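Local coordinates for transcriptional repressor pagR (Bacillus anthracis, PDB 2ZKZ), which binds DNA as a dimeric ArsR-family transcription factor and represses the expression of the pagA and atxA genes, at residues T45-I48 with Q49-L53; L30-V33 with N34-K38; Y81-N85 with P86-G90. One frame throughout, in Å; residues are numbered along the deposited sequence.

Contact 1: T45-I48 with Q49-L53; sequences TQII and QILKL
Ile47 and Leu51, one helical turn apart on helix 44-51, lie side by side and point the same way. Their apolar contact is made by branch tips, Ile47 CG2 to Leu51 CD2 at 3.9 Å. Ile47 CG2 stands anti to its own N and beside its carbonyl carbon, on the side of the next turn. This face is buried: Ile47 also packs on Val58 of helix 55-65, and Leu51 on Ile32 of helix 27-39. On the outer face Gln49 runs alongside Thr45, and Gln49 CD comes 4.1 Å from Thr45 CG2.

Backbone bonds tie the turns together. Leu51 N to Ile47 O measures 2.9 Å and is nearly straight, 168° at the hydrogen. Ile50 N bonds Gln46 O at 3.0 Å and adds a weak bond to Ile47 O. Lys52 N bonds Ile48 O at 2.8 Å with a more bent angle of 132°.

Lys52 leaves the helix with positive phi (61°). Its chain folds back, and Lys52 NZ gives a hydrogen bond to Gln49 O at 2.8 Å. Gln46 OE1 accepts from Asn43 N just before the helix.

Apolar contacts on the buried face hold the first helix of the predicted helix-turn-helix against its neighbours. Polar side chains bond backbone atoms near its two ends.

Contact 2: L30-V33 with N34-K38; sequences LKIV and NELYK
Ile32 and Leu36 sit one turn apart on helix 27-39 and point the same way. Ile32 CG2 meets Leu36 CD1 at 4.1 Å, so the two branches touch lightly. The same Leu36 side chain lies over the preceding turn, with Leu36 CG 3.6 Å from Ile32 O. Leu36 N bonds Ile32 O at 3.0 Å, with 159° at the hydrogen.

The tightly packed part takes in more than one face of the helix. Ile32 and Leu36 pack on Leu70, and Ile32 also meets His61 and Met65 of helix 55-65. Val33 is buried against Val88 and Ile92 of helix 86-95. Leu30 turns to Leu95 and to Leu14 of the second subunit.

The looser, solvent side holds Asn34, Lys38 and the partly exposed Lys31. Glu35 is buried at its border, against Ile50 of helix 44-51. Its chi1 (-70°) sets CG beside the backbone N, where Glu35 CG lies 3.2 Å from Lys31 O. A bend at chi2 (-58°) then directs the carboxylate. Lys38 NZ forms a salt bridge with Glu35 OE2 at 3.1 Å, approaching from above the carboxylate plane. Lys31 NZ stays 4.9 Å from Glu35 OE2, near but without contact.

Glu35 is buried, yet its carboxylate has one lysine partner and a second lysine nearby. These positive charges would probably favour its ionised form.

Contact 3: Y81-N85 with P86-G90; sequences YSINN and PKVEG
Ile83 reaches the first turn of helix 86-95 from the loop that follows strand 78-82. Tyr81 and Ser82, before it, belong to the strand: Tyr81 shares backbone bonds with Leu42, and Ser82 with Lys71. Ile83 points toward the helix and crosses Val88 obliquely. Its CG2 branch does the touching, with Ile83 CG2 3.8 Å from Val88 CG1. That branch lies anti to the Ile83 backbone N, and CG1 is left on the other side, beside the N. Ile83 also packs on Leu36 of helix 27-39, and Val88 on Leu20 of helix 14-24.

Asn84 starts its side chain away from the helix. Its carbonyl takes part at the backbone, where Asn84 O lies 3.5 Å from Pro86 CD.

Asn85 carries most of the contact. It is the N-cap residue, and its CG, anti to the backbone N, leads toward the first turn. Asn85 OD1 accepts a hydrogen bond from Lys87 N at 2.9 Å, with 137° at the hydrogen. The donor is tilted 16° from the plane of the side-chain carbonyl. Asn85 CB also meets Val88 CG2 at 3.7 Å, which joins the cap to the apolar patch. The main-chain oxygen has two donors. Glu89 N bonds Asn85 O at 3.3 Å in a nearly straight line (167°), and Val88 N adds a weak bond to the same oxygen.

Pro86 fills the first helical position, where its nitrogen has no hydrogen to give. The end of Lys87 leads away, and the side chain packs on Asp17 and Leu20 of helix 14-24; Lys87 also reaches Leu95 of the second subunit.

A strand, a short loop and an Asn N-cap followed by proline thus lead from the wing hairpin of a winged helix-turn-helix domain into its last helix.

Overall arrangement
Along the chain contact 2 comes first, then contact 1, then contact 3, all within the ArsR-type domain. Contact 2, on helix 27-39, touches both of the others. The centres of contacts 1 and 2 are about 12 Å apart, and those of contacts 2 and 3 about 10 Å. Leu36 meets Tyr81 where contact 2 borders the end of strand 78-82. Contacts 1 and 3 lie on opposite sides of the chain's centre, about 20 Å apart between centres. Contact 1 belongs to the predicted DNA-binding motif. Contacts 2 and 3 both reach the second subunit. Helix 27-39 thus lies between that motif and parts that meet the second subunit, consistent with a link between them.

Contact 1: T45-I48 with Q49-L53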
loop_
_atom_site.group_PDB
_atom_site.type_symbol
_atom_site.label_atom_id
_atom_site.label_comp_id
_atom_site.label_asym_id
_atom_site.label_seq_id
_atom_site.Cartn_x
_atom_site.Cartn_y
_atom_site.Cartn_z
ATOM N N THR A 45 -10.381 -22.636 -5.069
ATOM C CA THR A 45 -9.578 -23.828 -5.300
ATOM C C THR A 45 -8.350 -23.540 -6.162
ATOM O O THR A 45 -7.268 -24.054 -5.895
ATOM C CB THR A 45 -10.422 -24.941 -5.950
ATOM O OG1 THR A 45 -11.556 -25.220 -5.117
ATOM C CG2 THR A 45 -9.598 -26.211 -6.108
ATOM N N GLN A 46 -8.522 -22.719 -7.197
ATOM C CA GLN A 46 -7.411 -22.349 -8.066
ATOM C C GLN A 46 -6.383 -21.542 -7.275
ATOM O O GLN A 46 -5.179 -21.664 -7.493
ATOM C CB GLN A 46 -7.909 -21.512 -9.242
ATOM C CG GLN A 46 -8.738 -22.287 -10.257
ATOM C CD GLN A 46 -9.367 -21.383 -11.292
ATOM O OE1 GLN A 46 -10.188 -20.529 -10.964
ATOM N NE2 GLN A 46 -8.982 -21.563 -12.552
ATOM N N ILE A 47 -6.868 -20.715 -6.358
ATOM C CA ILE A 47 -5.997 -19.889 -5.531
ATOM C C ILE A 47 -5.242 -20.746 -4.518
ATOM O O ILE A 47 -4.043 -20.578 -4.316
ATOM C CB ILE A 47 -6.815 -18.805 -4.784
ATOM C CG1 ILE A 47 -7.388 -17.808 -5.798
ATOM C CG2 ILE A 47 -5.930 -18.097 -3.763
ATOM C CD1 ILE A 47 -8.346 -16.778 -5.211
ATOM N N ILE A 48 -5.954 -21.664 -3.875
ATOM C CA ILE A 48 -5.330 -22.550 -2.901
ATOM C C ILE A 48 -4.225 -23.367 -3.568
ATOM O O ILE A 48 -3.146 -23.540 -3.003
ATOM C CB ILE A 48 -6.369 -23.507 -2.282
ATOM C CG1 ILE A 48 -7.300 -22.718 -1.359
ATOM C CG2 ILE A 48 -5.670 -24.641 -1.530
ATOM C CD1 ILE A 48 -8.497 -23.508 -0.872
ATOM N N GLN A 49 -4.486 -23.851 -4.777
ATOM C CA GLN A 49 -3.504 -24.656 -5.495
ATOM C C GLN A 49 -2.323 -23.837 -6.017
ATOM O O GLN A 49 -1.216 -24.363 -6.154
ATOM C CB GLN A 49 -4.177 -25.414 -6.649
ATOM C CG GLN A 49 -5.363 -26.275 -6.196
ATOM C CD GLN A 49 -5.816 -27.278 -7.243
ATOM O OE1 GLN A 49 -6.019 -26.936 -8.406
ATOM N NE2 GLN A 49 -5.990 -28.526 -6.825
ATOM N N ILE A 50 -2.549 -22.557 -6.312
ATOM C CA ILE A 50 -1.470 -21.698 -6.797
ATOM C C ILE A 50 -0.557 -21.276 -5.649
ATOM O O ILE A 50 0.669 -21.297 -5.777
ATOM C CB ILE A 50 -2.012 -20.424 -7.476
ATOM C CG1 ILE A 50 -2.631 -20.776 -8.829
ATOM C CG2 ILE A 50 -0.891 -19.408 -7.655
ATOM C CD1 ILE A 50 -3.180 -19.576 -9.576
ATOM N N LEU A 51 -1.162 -20.899 -4.528
ATOM C CA LEU A 51 -0.413 -20.458 -3.355
ATOM C C LEU A 51 0.127 -21.587 -2.479
ATOM O O LEU A 51 1.064 -21.377 -1.706
ATOM C CB LEU A 51 -1.279 -19.521 -2.510
ATOM C CG LEU A 51 -1.322 -18.050 -2.938
ATOM C CD1 LEU A 51 -1.566 -17.924 -4.432
ATOM C CD2 LEU A 51 -2.405 -17.344 -2.150
ATOM N N LYS A 52 -0.459 -22.774 -2.592
ATOM C CA LYS A 52 -0.016 -23.917 -1.799
ATOM C C LYS A 52 -0.191 -23.618 -0.312
ATOM O O LYS A 52 0.688 -23.908 0.499
ATOM C CB LYS A 52 1.460 -24.230 -2.083
ATOM C CG LYS A 52 1.802 -24.470 -3.554
ATOM C CD LYS A 52 1.010 -25.631 -4.129
ATOM C CE LYS A 52 1.521 -26.024 -5.514
ATOM N NZ LYS A 52 1.490 -24.890 -6.480
ATOM N N LEU A 53 -1.329 -23.036 0.040
ATOM C CA LEU A 53 -1.611 -22.701 1.429
ATOM C C LEU A 53 -2.914 -23.349 1.878
ATOM O O LEU A 53 -3.752 -23.709 1.056
ATOM C CB LEU A 53 -1.717 -21.183 1.589
ATOM C CG LEU A 53 -0.438 -20.367 1.388
ATOM C CD1 LEU A 53 -0.796 -18.896 1.271
ATOM C CD2 LEU A 53 0.517 -20.606 2.551
#

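Contact 2: L30-V33 with N34-K38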
loop_
_atom_site.group_PDB
_atom_site.type_symbol
_atom_site.label_atom_id
_atom_site.label_comp_id
_atom_site.label_asym_id
_atom_site.label_seq_id
_atom_site.Cartn_x
_atom_site.Cartn_y
_atom_site.Cartn_z
ATOM N N LEU A 30 -0.512 -9.991 -1.475
ATOM C CA LEU A 30 0.050 -9.406 -2.686
ATOM C C LEU A 30 0.162 -10.508 -3.746
ATOM O O LEU A 30 -0.033 -10.253 -4.930
ATOM C CB LEU A 30 1.417 -8.770 -2.402
ATOM C CG LEU A 30 1.352 -7.479 -1.569
ATOM C CD1 LEU A 30 2.765 -6.982 -1.241
ATOM C CD2 LEU A 30 0.579 -6.415 -2.348
ATOM N N LYS A 31 0.469 -11.728 -3.315
ATOM C CA LYS A 31 0.566 -12.855 -4.240
ATOM C C LYS A 31 -0.786 -13.093 -4.896
ATOM O O LYS A 31 -0.872 -13.300 -6.101
ATOM C CB LYS A 31 0.964 -14.138 -3.514
ATOM C CG LYS A 31 2.442 -14.308 -3.269
ATOM C CD LYS A 31 2.814 -15.792 -3.309
ATOM C CE LYS A 31 2.495 -16.386 -4.681
ATOM N NZ LYS A 31 2.949 -17.797 -4.835
ATOM N N ILE A 32 -1.838 -13.087 -4.086
ATOM C CA ILE A 32 -3.187 -13.302 -4.595
ATOM C C ILE A 32 -3.530 -12.241 -5.638
ATOM O O ILE A 32 -4.008 -12.560 -6.725
ATOM C CB ILE A 32 -4.221 -13.270 -3.444
ATOM C CG1 ILE A 32 -4.007 -14.482 -2.537
ATOM C CG2 ILE A 32 -5.641 -13.234 -4.002
ATOM C CD1 ILE A 32 -4.908 -14.514 -1.292
ATOM N N VAL A 33 -3.276 -10.977 -5.318
ATOM C CA VAL A 33 -3.574 -9.908 -6.267
ATOM C C VAL A 33 -2.777 -10.074 -7.558
ATOM O O VAL A 33 -3.313 -9.893 -8.658
ATOM C CB VAL A 33 -3.279 -8.515 -5.663
ATOM C CG1 VAL A 33 -3.513 -7.433 -6.712
ATOM C CG2 VAL A 33 -4.167 -8.283 -4.455
ATOM N N ASN A 34 -1.496 -10.406 -7.434
ATOM C CA ASN A 34 -0.657 -10.601 -8.616
ATOM C C ASN A 34 -1.242 -11.717 -9.499
ATOM O O ASN A 34 -1.321 -11.587 -10.719
ATOM C CB ASN A 34 0.767 -10.982 -8.203
ATOM C CG ASN A 34 1.734 -10.959 -9.373
ATOM O OD1 ASN A 34 2.442 -11.933 -9.633
ATOM N ND2 ASN A 34 1.764 -9.842 -10.086
ATOM N N GLU A 35 -1.653 -12.813 -8.870
ATOM C CA GLU A 35 -2.227 -13.938 -9.607
ATOM C C GLU A 35 -3.512 -13.551 -10.340
ATOM O O GLU A 35 -3.734 -13.968 -11.480
ATOM C CB GLU A 35 -2.508 -15.106 -8.662
ATOM C CG GLU A 35 -1.273 -15.806 -8.128
ATOM C CD GLU A 35 -0.382 -16.363 -9.225
ATOM O OE1 GLU A 35 -0.910 -16.865 -10.240
ATOM O OE2 GLU A 35 0.853 -16.317 -9.064
ATOM N N LEU A 36 -4.367 -12.771 -9.685
ATOM C CA LEU A 36 -5.611 -12.335 -10.306
ATOM C C LEU A 36 -5.312 -11.370 -11.445
ATOM O O LEU A 36 -6.055 -11.290 -12.416
ATOM C CB LEU A 36 -6.520 -11.668 -9.273
ATOM C CG LEU A 36 -7.180 -12.667 -8.323
ATOM C CD1 LEU A 36 -7.900 -11.936 -7.187
ATOM C CD2 LEU A 36 -8.153 -13.531 -9.121
ATOM N N TYR A 37 -4.215 -10.637 -11.315
ATOM C CA TYR A 37 -3.808 -9.700 -12.345
ATOM C C TYR A 37 -3.400 -10.493 -13.587
ATOM O O TYR A 37 -3.719 -10.115 -14.715
ATOM C CB TYR A 37 -2.635 -8.851 -11.839
ATOM C CG TYR A 37 -1.868 -8.136 -12.922
ATOM C CD1 TYR A 37 -2.479 -7.171 -13.720
ATOM C CD2 TYR A 37 -0.532 -8.447 -13.167
ATOM C CE1 TYR A 37 -1.779 -6.535 -14.738
ATOM C CE2 TYR A 37 0.179 -7.818 -14.183
ATOM C CZ TYR A 37 -0.451 -6.866 -14.963
ATOM O OH TYR A 37 0.253 -6.253 -15.972
ATOM N N LYS A 38 -2.711 -11.604 -13.363
ATOM C CA LYS A 38 -2.244 -12.459 -14.448
ATOM C C LYS A 38 -3.317 -13.374 -15.039
ATOM O O LYS A 38 -3.367 -13.564 -16.254
ATOM C CB LYS A 38 -1.063 -13.310 -13.968
ATOM C CG LYS A 38 0.200 -12.510 -13.665
ATOM C CD LYS A 38 1.363 -13.419 -13.287
ATOM C CE LYS A 38 1.085 -14.181 -12.000
ATOM N NZ LYS A 38 2.132 -15.201 -11.712
#

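Contact 3: Y81-N85 with P86-G90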
loop_
_atom_site.group_PDB
_atom_site.type_symbol
_atom_site.label_atom_id
_atom_site.label_comp_id
_atom_site.label_asym_id
_atom_site.label_seq_id
_atom_site.Cartn_x
_atom_site.Cartn_y
_atom_site.Cartn_z
ATOM N N TYR A 81 -12.966 -14.706 -8.017
ATOM C CA TYR A 81 -12.509 -13.368 -7.696
ATOM C C TYR A 81 -11.841 -12.669 -8.857
ATOM O O TYR A 81 -11.300 -13.300 -9.761
ATOM C CB TYR A 81 -11.560 -13.433 -6.498
ATOM C CG TYR A 81 -12.279 -13.823 -5.234
ATOM C CD1 TYR A 81 -12.864 -12.853 -4.421
ATOM C CD2 TYR A 81 -12.440 -15.167 -4.886
ATOM C CE1 TYR A 81 -13.599 -13.205 -3.297
ATOM C CE2 TYR A 81 -13.173 -15.533 -3.758
ATOM C CZ TYR A 81 -13.752 -14.540 -2.971
ATOM O OH TYR A 81 -14.500 -14.876 -1.872
ATOM N N SER A 82 -11.893 -11.344 -8.822
ATOM C CA SER A 82 -11.294 -10.529 -9.856
ATOM C C SER A 82 -10.894 -9.181 -9.271
ATOM O O SER A 82 -11.232 -8.862 -8.130
ATOM C CB SER A 82 -12.293 -10.313 -10.993
ATOM O OG SER A 82 -13.429 -9.604 -10.531
ATOM N N ILE A 83 -10.158 -8.402 -10.052
ATOM C CA ILE A 83 -9.751 -7.070 -9.622
ATOM C C ILE A 83 -10.568 -6.089 -10.455
ATOM O O ILE A 83 -10.503 -6.117 -11.685
ATOM C CB ILE A 83 -8.259 -6.794 -9.902
ATOM C CG1 ILE A 83 -7.375 -7.808 -9.178
ATOM C CG2 ILE A 83 -7.906 -5.379 -9.452
ATOM C CD1 ILE A 83 -5.906 -7.745 -9.632
ATOM N N ASN A 84 -11.350 -5.239 -9.798
ATOM C CA ASN A 84 -12.144 -4.257 -10.525
ATOM C C ASN A 84 -11.792 -2.820 -10.110
ATOM O O ASN A 84 -12.301 -1.858 -10.684
ATOM C CB ASN A 84 -13.635 -4.530 -10.323
ATOM C CG ASN A 84 -14.202 -3.825 -9.114
ATOM O OD1 ASN A 84 -13.602 -3.824 -8.039
ATOM N ND2 ASN A 84 -15.376 -3.225 -9.282
ATOM N N ASN A 85 -10.915 -2.686 -9.116
ATOM C CA ASN A 85 -10.477 -1.374 -8.644
ATOM C C ASN A 85 -9.208 -1.003 -9.404
ATOM O O ASN A 85 -8.190 -1.698 -9.319
ATOM C CB ASN A 85 -10.176 -1.411 -7.146
ATOM C CG ASN A 85 -9.964 -0.026 -6.556
ATOM O OD1 ASN A 85 -9.271 0.811 -7.133
ATOM N ND2 ASN A 85 -10.560 0.217 -5.395
ATOM N N PRO A 86 -9.255 0.099 -10.164
ATOM C CA PRO A 86 -8.119 0.581 -10.954
ATOM C C PRO A 86 -6.861 0.795 -10.115
ATOM O O PRO A 86 -5.749 0.505 -10.564
ATOM C CB PRO A 86 -8.635 1.897 -11.536
ATOM C CG PRO A 86 -10.116 1.693 -11.599
ATOM C CD PRO A 86 -10.400 1.019 -10.284
ATOM N N LYS A 87 -7.037 1.300 -8.897
ATOM C CA LYS A 87 -5.900 1.558 -8.019
ATOM C C LYS A 87 -5.156 0.274 -7.654
ATOM O O LYS A 87 -3.920 0.248 -7.615
ATOM C CB LYS A 87 -6.360 2.278 -6.749
ATOM C CG LYS A 87 -6.857 3.695 -6.977
ATOM C CD LYS A 87 -7.044 4.420 -5.645
ATOM C CE LYS A 87 -7.431 5.881 -5.836
ATOM N NZ LYS A 87 -8.752 6.021 -6.504
ATOM N N VAL A 88 -5.911 -0.787 -7.393
ATOM C CA VAL A 88 -5.317 -2.074 -7.046
ATOM C C VAL A 88 -4.485 -2.600 -8.206
ATOM O O VAL A 88 -3.347 -3.024 -8.019
ATOM C CB VAL A 88 -6.396 -3.120 -6.687
ATOM C CG1 VAL A 88 -5.743 -4.474 -6.431
ATOM C CG2 VAL A 88 -7.161 -2.663 -5.461
ATOM N N GLU A 89 -5.050 -2.573 -9.407
ATOM C CA GLU A 89 -4.317 -3.050 -10.579
ATOM C C GLU A 89 -3.071 -2.198 -10.790
ATOM O O GLU A 89 -1.989 -2.718 -11.061
ATOM C CB GLU A 89 -5.191 -2.989 -11.839
ATOM C CG GLU A 89 -4.450 -3.424 -13.096
ATOM C CD GLU A 89 -5.337 -3.455 -14.328
ATOM O OE1 GLU A 89 -5.993 -2.431 -14.617
ATOM O OE2 GLU A 89 -5.373 -4.504 -15.012
ATOM N N GLY A 90 -3.233 -0.885 -10.652
ATOM C CA GLY A 90 -2.108 0.017 -10.828
ATOM C C GLY A 90 -0.975 -0.266 -9.855
ATOM O O GLY A 90 0.194 -0.255 -10.233
#